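Local coordinates for protein muconate lactonizing enzyme (Corynebacterium glutamicum, PDB 3I4K) that belongs to the muconate lactonizing enzyme family of the enolase superfamily, pairing a capping domain with a magnesium-binding barrel domain, at residues M69-V80 with L96-K107. Numbering follows the deposited sequence.
Sequences MKALVDGYLAPV and LERVVARARYAK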
loop_
_atom_site.group_PDB
_atom_site.type_symbol
_atom_site.label_atom_id
_atom_site.label_comp_id
_atom_site.label_asym_id
_atom_site.label_seq_id
_atom_site.Cartn_x
_atom_site.Cartn_y
_atom_site.Cartn_z
HETATM N N MSE A 69 15.523 6.387 20.368
HETATM C CA MSE A 69 15.475 6.630 18.933
HETATM C C MSE A 69 16.720 7.330 18.390
HETATM O O MSE A 69 17.157 7.059 17.266
HETATM C CB MSE A 69 14.216 7.423 18.591
HETATM C CG MSE A 69 12.934 6.618 18.817
HETATM SE SE MSE A 69 11.309 7.601 18.433
HETATM C CE MSE A 69 10.946 8.355 20.166
ATOM N N LYS A 70 17.305 8.215 19.188
ATOM C CA LYS A 70 18.497 8.918 18.738
ATOM C C LYS A 70 19.662 7.936 18.662
ATOM O O LYS A 70 20.455 7.975 17.727
ATOM C CB LYS A 70 18.826 10.080 19.684
ATOM C CG LYS A 70 20.000 10.944 19.216
ATOM C CD LYS A 70 20.133 12.212 20.054
ATOM C CE LYS A 70 21.414 12.962 19.725
ATOM N NZ LYS A 70 21.513 13.301 18.272
ATOM N N ALA A 71 19.760 7.038 19.635
ATOM C CA ALA A 71 20.844 6.066 19.619
ATOM C C ALA A 71 20.728 5.185 18.374
ATOM O O ALA A 71 21.735 4.845 17.739
ATOM C CB ALA A 71 20.807 5.217 20.882
ATOM N N LEU A 72 19.502 4.826 18.009
ATOM C CA LEU A 72 19.300 3.986 16.835
ATOM C C LEU A 72 19.454 4.760 15.520
ATOM O O LEU A 72 20.109 4.283 14.587
ATOM C CB LEU A 72 17.930 3.293 16.911
ATOM C CG LEU A 72 17.864 2.166 17.956
ATOM C CD1 LEU A 72 16.434 1.639 18.086
ATOM C CD2 LEU A 72 18.814 1.045 17.545
ATOM N N VAL A 73 18.862 5.948 15.445
ATOM C CA VAL A 73 18.972 6.765 14.238
ATOM C C VAL A 73 20.440 7.123 14.001
ATOM O O VAL A 73 20.984 6.863 12.926
ATOM C CB VAL A 73 18.166 8.079 14.355
ATOM C CG1 VAL A 73 18.464 8.976 13.158
ATOM C CG2 VAL A 73 16.670 7.773 14.425
ATOM N N ASP A 74 21.084 7.699 15.011
ATOM C CA ASP A 74 22.483 8.090 14.886
ATOM C C ASP A 74 23.442 6.935 14.632
ATOM O O ASP A 74 24.173 6.933 13.643
ATOM C CB ASP A 74 22.947 8.852 16.135
ATOM C CG ASP A 74 22.321 10.229 16.244
ATOM O OD1 ASP A 74 21.786 10.723 15.228
ATOM O OD2 ASP A 74 22.375 10.827 17.340
ATOM N N GLY A 75 23.425 5.942 15.512
ATOM C CA GLY A 75 24.344 4.827 15.379
ATOM C C GLY A 75 24.065 3.677 14.430
ATOM O O GLY A 75 24.991 2.941 14.097
ATOM N N TYR A 76 22.823 3.504 13.980
ATOM C CA TYR A 76 22.531 2.378 13.094
ATOM C C TYR A 76 21.758 2.674 11.814
ATOM O O TYR A 76 22.119 2.182 10.750
ATOM C CB TYR A 76 21.791 1.284 13.872
ATOM C CG TYR A 76 22.505 0.827 15.119
ATOM C CD1 TYR A 76 22.347 1.507 16.325
ATOM C CD2 TYR A 76 23.360 -0.273 15.089
ATOM C CE1 TYR A 76 23.027 1.099 17.472
ATOM C CE2 TYR A 76 24.041 -0.683 16.227
ATOM C CZ TYR A 76 23.868 0.008 17.413
ATOM O OH TYR A 76 24.555 -0.392 18.535
ATOM N N LEU A 77 20.697 3.466 11.911
ATOM C CA LEU A 77 19.877 3.780 10.745
ATOM C C LEU A 77 20.495 4.790 9.776
ATOM O O LEU A 77 20.659 4.508 8.588
ATOM C CB LEU A 77 18.506 4.295 11.198
ATOM C CG LEU A 77 17.721 3.415 12.177
ATOM C CD1 LEU A 77 16.385 4.066 12.466
ATOM C CD2 LEU A 77 17.522 2.024 11.593
ATOM N N ALA A 78 20.818 5.970 10.291
ATOM C CA ALA A 78 21.391 7.044 9.485
ATOM C C ALA A 78 22.522 6.610 8.554
ATOM O O ALA A 78 22.482 6.864 7.351
ATOM C CB ALA A 78 21.870 8.152 10.397
ATOM N N PRO A 79 23.540 5.936 9.099
ATOM C CA PRO A 79 24.665 5.492 8.275
ATOM C C PRO A 79 24.296 4.681 7.042
ATOM O O PRO A 79 25.135 4.468 6.165
ATOM C CB PRO A 79 25.525 4.701 9.261
ATOM C CG PRO A 79 24.524 4.191 10.250
ATOM C CD PRO A 79 23.659 5.405 10.466
ATOM N N VAL A 80 23.050 4.224 6.969
ATOM C CA VAL A 80 22.629 3.436 5.819
ATOM C C VAL A 80 22.262 4.361 4.665
ATOM O O VAL A 80 22.500 4.038 3.502
ATOM C CB VAL A 80 21.403 2.525 6.153
ATOM C CG1 VAL A 80 21.001 1.720 4.917
ATOM C CG2 VAL A 80 21.747 1.569 7.307
ATOM N N LEU A 96 17.112 -0.876 5.928
ATOM C CA LEU A 96 17.183 -0.566 7.349
ATOM C C LEU A 96 16.934 -1.830 8.173
ATOM O O LEU A 96 17.553 -2.030 9.217
ATOM C CB LEU A 96 16.159 0.505 7.731
ATOM C CG LEU A 96 16.278 1.870 7.049
ATOM C CD1 LEU A 96 15.401 2.877 7.793
ATOM C CD2 LEU A 96 17.743 2.329 7.052
ATOM N N GLU A 97 16.025 -2.677 7.691
ATOM C CA GLU A 97 15.685 -3.924 8.372
ATOM C C GLU A 97 16.908 -4.804 8.609
ATOM O O GLU A 97 16.959 -5.561 9.581
ATOM C CB GLU A 97 14.654 -4.716 7.558
ATOM C CG GLU A 97 13.336 -4.002 7.376
ATOM C CD GLU A 97 12.747 -3.562 8.696
ATOM O OE1 GLU A 97 12.567 -4.423 9.591
ATOM O OE2 GLU A 97 12.474 -2.351 8.838
ATOM N N ARG A 98 17.901 -4.706 7.732
ATOM C CA ARG A 98 19.093 -5.532 7.883
ATOM C C ARG A 98 19.972 -5.124 9.063
ATOM O O ARG A 98 20.753 -5.932 9.568
ATOM C CB ARG A 98 19.917 -5.513 6.587
ATOM C CG ARG A 98 19.187 -6.084 5.373
ATOM C CD ARG A 98 20.047 -6.007 4.115
ATOM N NE ARG A 98 21.253 -6.834 4.202
ATOM C CZ ARG A 98 21.268 -8.163 4.106
ATOM N NH1 ARG A 98 20.140 -8.840 3.911
ATOM N NH2 ARG A 98 22.415 -8.818 4.214
ATOM N N VAL A 99 19.833 -3.880 9.517
ATOM C CA VAL A 99 20.648 -3.383 10.627
ATOM C C VAL A 99 19.898 -3.218 11.947
ATOM O O VAL A 99 20.504 -3.288 13.024
ATOM C CB VAL A 99 21.307 -2.029 10.271
ATOM C CG1 VAL A 99 22.053 -2.150 8.958
ATOM C CG2 VAL A 99 20.261 -0.935 10.189
ATOM N N VAL A 100 18.588 -2.990 11.864
ATOM C CA VAL A 100 17.769 -2.821 13.058
ATOM C C VAL A 100 16.371 -3.410 12.873
ATOM O O VAL A 100 15.605 -2.956 12.025
ATOM C CB VAL A 100 17.609 -1.326 13.433
ATOM C CG1 VAL A 100 16.761 -1.195 14.687
ATOM C CG2 VAL A 100 18.972 -0.686 13.655
ATOM N N ALA A 101 16.049 -4.428 13.665
ATOM C CA ALA A 101 14.734 -5.045 13.596
ATOM C C ALA A 101 13.808 -4.200 14.464
ATOM O O ALA A 101 14.267 -3.536 15.394
ATOM C CB ALA A 101 14.795 -6.467 14.115
ATOM N N ARG A 102 12.515 -4.213 14.143
ATOM C CA ARG A 102 11.511 -3.454 14.884
ATOM C C ARG A 102 11.863 -1.970 14.983
ATOM O O ARG A 102 12.188 -1.342 13.973
ATOM C CB ARG A 102 11.324 -4.064 16.279
ATOM C CG ARG A 102 11.142 -5.577 16.222
ATOM C CD ARG A 102 10.605 -6.198 17.498
ATOM N NE ARG A 102 10.549 -7.648 17.336
ATOM C CZ ARG A 102 9.787 -8.467 18.055
ATOM N NH1 ARG A 102 8.997 -7.988 19.008
ATOM N NH2 ARG A 102 9.813 -9.770 17.813
ATOM N N ALA A 103 11.787 -1.408 16.188
ATOM C CA ALA A 103 12.095 0.005 16.387
ATOM C C ALA A 103 11.425 0.864 15.311
ATOM O O ALA A 103 12.060 1.738 14.715
ATOM C CB ALA A 103 13.612 0.219 16.362
ATOM N N ARG A 104 10.138 0.618 15.070
ATOM C CA ARG A 104 9.398 1.365 14.056
ATOM C C ARG A 104 9.369 2.878 14.288
ATOM O O ARG A 104 9.513 3.651 13.345
ATOM C CB ARG A 104 7.961 0.841 13.958
ATOM C CG ARG A 104 7.849 -0.618 13.524
ATOM C CD ARG A 104 8.465 -0.868 12.152
ATOM N NE ARG A 104 7.959 -2.106 11.560
ATOM C CZ ARG A 104 8.305 -2.572 10.362
ATOM N NH1 ARG A 104 9.175 -1.913 9.604
ATOM N NH2 ARG A 104 7.751 -3.690 9.909
ATOM N N TYR A 105 9.171 3.303 15.532
ATOM C CA TYR A 105 9.122 4.733 15.812
ATOM C C TYR A 105 10.389 5.454 15.336
ATOM O O TYR A 105 10.307 6.526 14.740
ATOM C CB TYR A 105 8.894 4.973 17.307
ATOM C CG TYR A 105 7.453 4.813 17.742
ATOM C CD1 TYR A 105 6.531 5.842 17.559
ATOM C CD2 TYR A 105 7.010 3.638 18.341
ATOM C CE1 TYR A 105 5.205 5.707 17.967
ATOM C CE2 TYR A 105 5.676 3.491 18.749
ATOM C CZ TYR A 105 4.785 4.528 18.563
ATOM O OH TYR A 105 3.474 4.399 18.992
ATOM N N ALA A 106 11.551 4.859 15.584
ATOM C CA ALA A 106 12.811 5.463 15.166
ATOM C C ALA A 106 12.871 5.542 13.637
ATOM O O ALA A 106 13.256 6.566 13.067
ATOM C CB ALA A 106 13.984 4.645 15.690
ATOM N N LYS A 107 12.478 4.448 12.988
ATOM C CA LYS A 107 12.483 4.362 11.535
ATOM C C LYS A 107 11.531 5.351 10.874
ATOM O O LYS A 107 11.835 5.898 9.813
ATOM C CB LYS A 107 12.140 2.931 11.102
ATOM C CG LYS A 107 13.184 1.893 11.517
ATOM C CD LYS A 107 12.691 0.463 11.288
ATOM C CE LYS A 107 13.785 -0.565 11.561
ATOM N NZ LYS A 107 13.263 -1.964 11.572
#
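Val-100 CG2 comes obliquely to the root of the Tyr-76 ring, 4.1 Å from CG, and packs more tightly on Tyr-76 CB, at 3.4 Å; the carbonyl oxygen of Leu-72 sits in plane at the ring edge. This contact joins the helices of the enolase-type N-terminal domain, helix 66-81 packing against helices 89-99 and 104-121 and the turn between them. No hydrogen bond crosses it, and the 589 Å² buried is mainly aliphatic.

Two knobs-into-holes interlock. Leu-77 enters among Leu-96, Val-99, Ala-106 and Lys-107; chi1 of -53° sets CG anti to the carbonyl carbon, and from there the methyls part, CD2 going to Val-100 CG2 at 3.7 Å and CD1 to Ala-106 and Lys-107. In return, Ala-106 fits among Met-69, Leu-72, Val-73 and Leu-77, its CB 3.8 Å from CG of the selenomethionine Met-69, whose SE lies 3.7 Å from CB of Tyr-105. The Tyr-105 ring packs edge-to-face with Trp-255, and its side chain lies about 8 Å from the magnesium ion. At the far end, Val-80 CG2 and Val-99 CG1 meet tip to tip at 4.1 Å. A pi-type turn in 73-77 leaves Leu-72 O accepting from both Tyr-76 N and Leu-77 N.

The connecting turn is tied down by Lys-107, whose extended chain brings NZ to Glu-97 OE2, 37° above the carboxylate plane, to Arg-102 O, and to Val-100 O at 2.6 Å with a C=O...N angle of 146°.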